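Local atomic coordinates of CRISPR pre-crRNA endoribonuclease Cas5d (Mannheimia succiniciproducens, PDB entry 3KG4), a protein that processes precursor CRISPR RNA as a metal-independent endoribonuclease of the Cas5 family, serving bacterial defence against mobile genetic elements. Residues G40-I45 against W53-I58; V114-E119 against P154-R159. One frame throughout, in Å; residues are numbered along the deposited sequence. Where two conformers were deposited one is given.

Interaction 1 of 2, residues G40-I45 against W53-I58; sequences GILSAI and WVIDKI
In the RAMP-type core of this Cas5 protein, helix 35-45 lies against one side of the antiparallel sheet, and Leu42 and Trp53 carry most of the contact between residues 40-45 of that helix and 53-58 of strand 51-60. The short segments approach to 9.1 Å between axes and run at 138° to each other, so the helix crosses the strand rather than following it. Leu42 supplies a CH-pi contact: its CB sits over one face of the indole, 3.9 Å from the centroid of the five-membered ring and 15° off the ring normal. Leu42 CD1 stays beside the root of the indole, 4.0 Å from Trp53 CB, and there also meets Ile55 CD1 at 3.7 Å. Ile55 reaches this methyl because CG1 stands beside its own backbone N (chi1 -53°) and chi2 bends the chain again, bringing its end closer to the helix than its CB direction alone would suggest. At the edge of the indole, in its plane, Ser43 OG comes to 3.5 Å from Trp53 CD1. No hydrogen bond spans the two segments; the polar groups are satisfied close by, Ser43 OG by the carbonyl of Arg39 one helical turn earlier and Trp53 NE1 by the carbonyl of His46 just past the helix end. The latter bond should restrict rotation of the indole whose face Leu42 CB meets. Phe141 of helix 135-146 meets Trp53 edge-to-face and also touches Leu42, while Ala120 and Ala122 of strand 114-124 and Ile7 of strand 7-13 continue the apolar layer between helices and sheet.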
# COMPACT_ATOMS: atom_id res chain seq x y z
N GLY A 40 -0.46 -5.34 -3.45
CA GLY A 40 -1.45 -5.58 -4.52
C GLY A 40 -1.47 -4.43 -5.52
O GLY A 40 -1.56 -4.65 -6.73
N ILE A 41 -1.40 -3.22 -5.01
CA ILE A 41 -1.49 -2.04 -5.82
C ILE A 41 -0.23 -1.96 -6.70
O ILE A 41 -0.35 -1.70 -7.91
CB ILE A 41 -1.69 -0.77 -4.98
CG1 ILE A 41 -3.12 -0.68 -4.44
CG2 ILE A 41 -1.30 0.51 -5.79
CD1 ILE A 41 -3.33 0.49 -3.48
N LEU A 42 0.95 -2.22 -6.11
CA LEU A 42 2.19 -2.20 -6.88
C LEU A 42 2.20 -3.30 -7.98
O LEU A 42 2.59 -3.01 -9.09
CB LEU A 42 3.40 -2.39 -5.99
CG LEU A 42 3.63 -1.32 -4.88
CD1 LEU A 42 4.96 -1.63 -4.13
CD2 LEU A 42 3.67 0.07 -5.41
N SER A 43 1.78 -4.51 -7.63
CA SER A 43 1.72 -5.64 -8.53
C SER A 43 0.75 -5.44 -9.71
O SER A 43 1.02 -5.95 -10.79
CB SER A 43 1.34 -6.89 -7.74
OG SER A 43 2.26 -7.10 -6.72
N ALA A 44 -0.32 -4.67 -9.50
CA ALA A 44 -1.29 -4.31 -10.54
C ALA A 44 -0.67 -3.42 -11.63
O ALA A 44 -1.04 -3.51 -12.81
CB ALA A 44 -2.48 -3.59 -9.93
N ILE A 45 0.28 -2.58 -11.22
CA ILE A 45 1.08 -1.79 -12.15
C ILE A 45 2.18 -2.64 -12.82
O ILE A 45 2.30 -2.66 -14.03
CB ILE A 45 1.66 -0.52 -11.46
CG1 ILE A 45 0.52 0.39 -10.99
CG2 ILE A 45 2.59 0.23 -12.42
CD1 ILE A 45 0.92 1.52 -10.01
N TRP A 53 7.38 -7.57 -4.61
CA TRP A 53 7.45 -6.22 -4.06
C TRP A 53 7.46 -6.30 -2.54
O TRP A 53 6.60 -6.97 -1.93
CB TRP A 53 6.27 -5.40 -4.50
CG TRP A 53 6.29 -5.05 -5.90
CD1 TRP A 53 5.40 -5.45 -6.85
CD2 TRP A 53 7.22 -4.19 -6.56
NE1 TRP A 53 5.72 -4.87 -8.07
CE2 TRP A 53 6.86 -4.12 -7.91
CE3 TRP A 53 8.34 -3.47 -6.12
CZ2 TRP A 53 7.58 -3.37 -8.84
CZ3 TRP A 53 9.07 -2.75 -7.04
CH2 TRP A 53 8.67 -2.68 -8.38
N VAL A 54 8.42 -5.62 -1.93
CA VAL A 54 8.49 -5.59 -0.46
C VAL A 54 8.18 -4.17 0.03
O VAL A 54 8.87 -3.24 -0.35
CB VAL A 54 9.88 -6.08 0.00
CG1 VAL A 54 10.05 -5.93 1.55
CG2 VAL A 54 10.09 -7.52 -0.45
N ILE A 55 7.15 -4.01 0.89
CA ILE A 55 6.76 -2.69 1.36
C ILE A 55 7.71 -2.29 2.50
O ILE A 55 7.92 -3.07 3.45
CB ILE A 55 5.30 -2.64 1.84
CG1 ILE A 55 4.35 -3.19 0.77
CG2 ILE A 55 4.84 -1.21 2.13
CD1 ILE A 55 4.49 -2.54 -0.59
N ASP A 56 8.25 -1.09 2.40
CA ASP A 56 9.18 -0.57 3.42
C ASP A 56 8.53 0.50 4.30
O ASP A 56 8.71 0.51 5.54
CB ASP A 56 10.42 -0.01 2.75
CG ASP A 56 11.17 -1.05 1.97
OD1 ASP A 56 11.50 -2.09 2.57
OD2 ASP A 56 11.39 -0.84 0.75
N LYS A 57 7.84 1.43 3.70
CA LYS A 57 7.20 2.50 4.47
C LYS A 57 5.83 2.81 3.89
O LYS A 57 5.64 2.75 2.69
CB LYS A 57 8.08 3.77 4.46
CG LYS A 57 9.46 3.62 5.14
CD LYS A 57 10.24 4.91 5.04
CE LYS A 57 11.56 4.91 5.87
NZ LYS A 57 12.20 6.25 5.54
N ILE A 58 4.90 3.19 4.74
CA ILE A 58 3.63 3.74 4.30
C ILE A 58 3.49 5.11 4.94
O ILE A 58 3.40 5.21 6.16
CB ILE A 58 2.42 2.82 4.76
CG1 ILE A 58 2.53 1.43 4.11
CG2 ILE A 58 1.12 3.52 4.48
CD1 ILE A 58 1.72 0.32 4.85

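Interaction 2 of 2, residues V114-E119 against P154-R159; sequences VAYVIE and PCMGVR
Met156, Val114 and Tyr116 join the loop between helix 135-146 and strand 164-167 to the start of strand 114-124, an inner strand of the antiparallel sheet in the Cas5 fold. All three residues are buried, and the contact is wholly apolar, with no hydrogen bond between the segments. The backbones stay well apart, the nearest CA atoms being those of Val114 and Met156 at 9.2 Å, so side chains must bridge the gap. Met156 does most of this: its chain leaves beside the backbone N (chi1 -70°) and bends again at chi2 and chi3, carrying the terminal methyl toward the strand. Val114 and Tyr116, two residues apart on the strand, both direct their CB toward the loop, consistent with the alternation of an extended strand, while Ala115 between them points away. Around them, Ala163 touches Met156, whereas Phe18, Ile33, Ile11 of strand 7-13 and Val60 of strand 51-60 pack on Tyr116. The meeting with valine is tip to tip, Met156 CE standing 3.5 Å from Val114 CG2. The same methyl lies near the plane of the phenol ring, at its edge, with Met156 CE 4.3 Å from Tyr116 CE2.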
# COMPACT_ATOMS: atom_id res chain seq x y z
N VAL A 114 -8.71 9.30 1.38
CA VAL A 114 -7.43 8.81 1.81
C VAL A 114 -6.37 9.20 0.78
O VAL A 114 -6.69 9.36 -0.41
CB VAL A 114 -7.40 7.25 1.92
CG1 VAL A 114 -8.39 6.75 2.93
CG2 VAL A 114 -7.66 6.59 0.56
N ALA A 115 -5.14 9.26 1.24
CA ALA A 115 -3.97 9.35 0.39
C ALA A 115 -2.75 8.86 1.12
O ALA A 115 -2.52 9.19 2.30
CB ALA A 115 -3.77 10.78 -0.08
N TYR A 116 -1.93 8.11 0.41
CA TYR A 116 -0.72 7.56 0.96
C TYR A 116 0.46 7.72 0.01
O TYR A 116 0.26 7.90 -1.19
CB TYR A 116 -0.87 6.07 1.27
CG TYR A 116 -2.16 5.71 2.01
CD1 TYR A 116 -2.25 5.82 3.40
CD2 TYR A 116 -3.28 5.27 1.32
CE1 TYR A 116 -3.41 5.53 4.04
CE2 TYR A 116 -4.47 4.97 2.01
CZ TYR A 116 -4.51 5.08 3.36
OH TYR A 116 -5.67 4.81 4.06
N VAL A 117 1.65 7.56 0.55
CA VAL A 117 2.81 7.18 -0.24
C VAL A 117 3.24 5.80 0.20
O VAL A 117 3.39 5.52 1.42
CB VAL A 117 4.01 8.16 -0.11
CG1 VAL A 117 5.17 7.72 -1.01
CG2 VAL A 117 3.55 9.53 -0.51
N ILE A 118 3.46 4.95 -0.80
CA ILE A 118 4.00 3.61 -0.61
C ILE A 118 5.44 3.60 -1.05
O ILE A 118 5.75 3.96 -2.22
CB ILE A 118 3.25 2.60 -1.48
CG1 ILE A 118 1.75 2.65 -1.18
CG2 ILE A 118 3.87 1.21 -1.33
CD1 ILE A 118 1.41 2.57 0.31
N GLU A 119 6.32 3.23 -0.13
CA GLU A 119 7.73 3.13 -0.42
C GLU A 119 8.10 1.66 -0.36
O GLU A 119 7.81 1.01 0.64
CB GLU A 119 8.53 3.93 0.60
CG GLU A 119 9.97 4.04 0.28
CD GLU A 119 10.66 5.08 1.21
OE1 GLU A 119 10.28 6.27 1.20
OE2 GLU A 119 11.60 4.69 1.93
N PRO A 154 -5.65 -0.78 -10.06
CA PRO A 154 -5.48 -0.93 -8.60
C PRO A 154 -6.69 -0.40 -7.81
O PRO A 154 -7.39 0.51 -8.23
CB PRO A 154 -4.20 -0.14 -8.31
CG PRO A 154 -4.09 0.85 -9.39
CD PRO A 154 -4.73 0.22 -10.62
N CYS A 155 -6.89 -0.99 -6.63
CA CYS A 155 -8.03 -0.65 -5.81
C CYS A 155 -7.57 -0.48 -4.37
O CYS A 155 -6.52 -0.98 -3.98
CB CYS A 155 -9.13 -1.72 -5.90
SG CYS A 155 -8.79 -3.26 -5.09
N MET A 156 -8.37 0.27 -3.62
CA MET A 156 -8.10 0.56 -2.25
C MET A 156 -8.80 -0.46 -1.37
O MET A 156 -9.74 -0.13 -0.68
CB MET A 156 -8.59 1.96 -1.96
CG MET A 156 -7.76 3.01 -2.64
SD MET A 156 -6.15 3.19 -1.79
CE MET A 156 -6.01 4.89 -2.05
N GLY A 157 -8.33 -1.70 -1.42
CA GLY A 157 -8.75 -2.75 -0.53
C GLY A 157 -9.91 -3.61 -1.02
O GLY A 157 -9.95 -4.79 -0.71
N VAL A 158 -10.86 -3.01 -1.71
CA VAL A 158 -11.95 -3.78 -2.32
C VAL A 158 -12.18 -3.28 -3.73
O VAL A 158 -11.97 -2.11 -4.03
CB VAL A 158 -13.28 -3.71 -1.51
CG1 VAL A 158 -13.10 -4.38 -0.11
CG2 VAL A 158 -13.74 -2.27 -1.39
N ARG A 159 -12.66 -4.18 -4.59
CA ARG A 159 -12.76 -3.90 -6.02
C ARG A 159 -13.53 -2.62 -6.37
O ARG A 159 -13.17 -1.92 -7.30
CB ARG A 159 -13.34 -5.14 -6.77

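Overall arrangement
The centres of interactions 1 and 2 lie about 9 Å apart, both near the centre of the chain. Both segments of interaction 1 precede those of interaction 2 in the sequence, and the two contacts converge on one sheet in which strands 51-60 and 114-124 are antiparallel neighbours. Two probable backbone hydrogen bonds tie them there: Asp56 N to Glu119 O at 2.8 Å and Lys57 O to Glu119 N at 2.9 Å. Because two residues, Asp56 and Lys57, stand opposite the single Glu119, the pairing forms a classic beta bulge. Packing joins them too, between Ile55 and Ile118 and between Ile41 and the carbonyl of Cys155. Helix 35-45 and the 154-159 loop thus both pack against the sheet and also touch each other, Pro154 against Ile41 included.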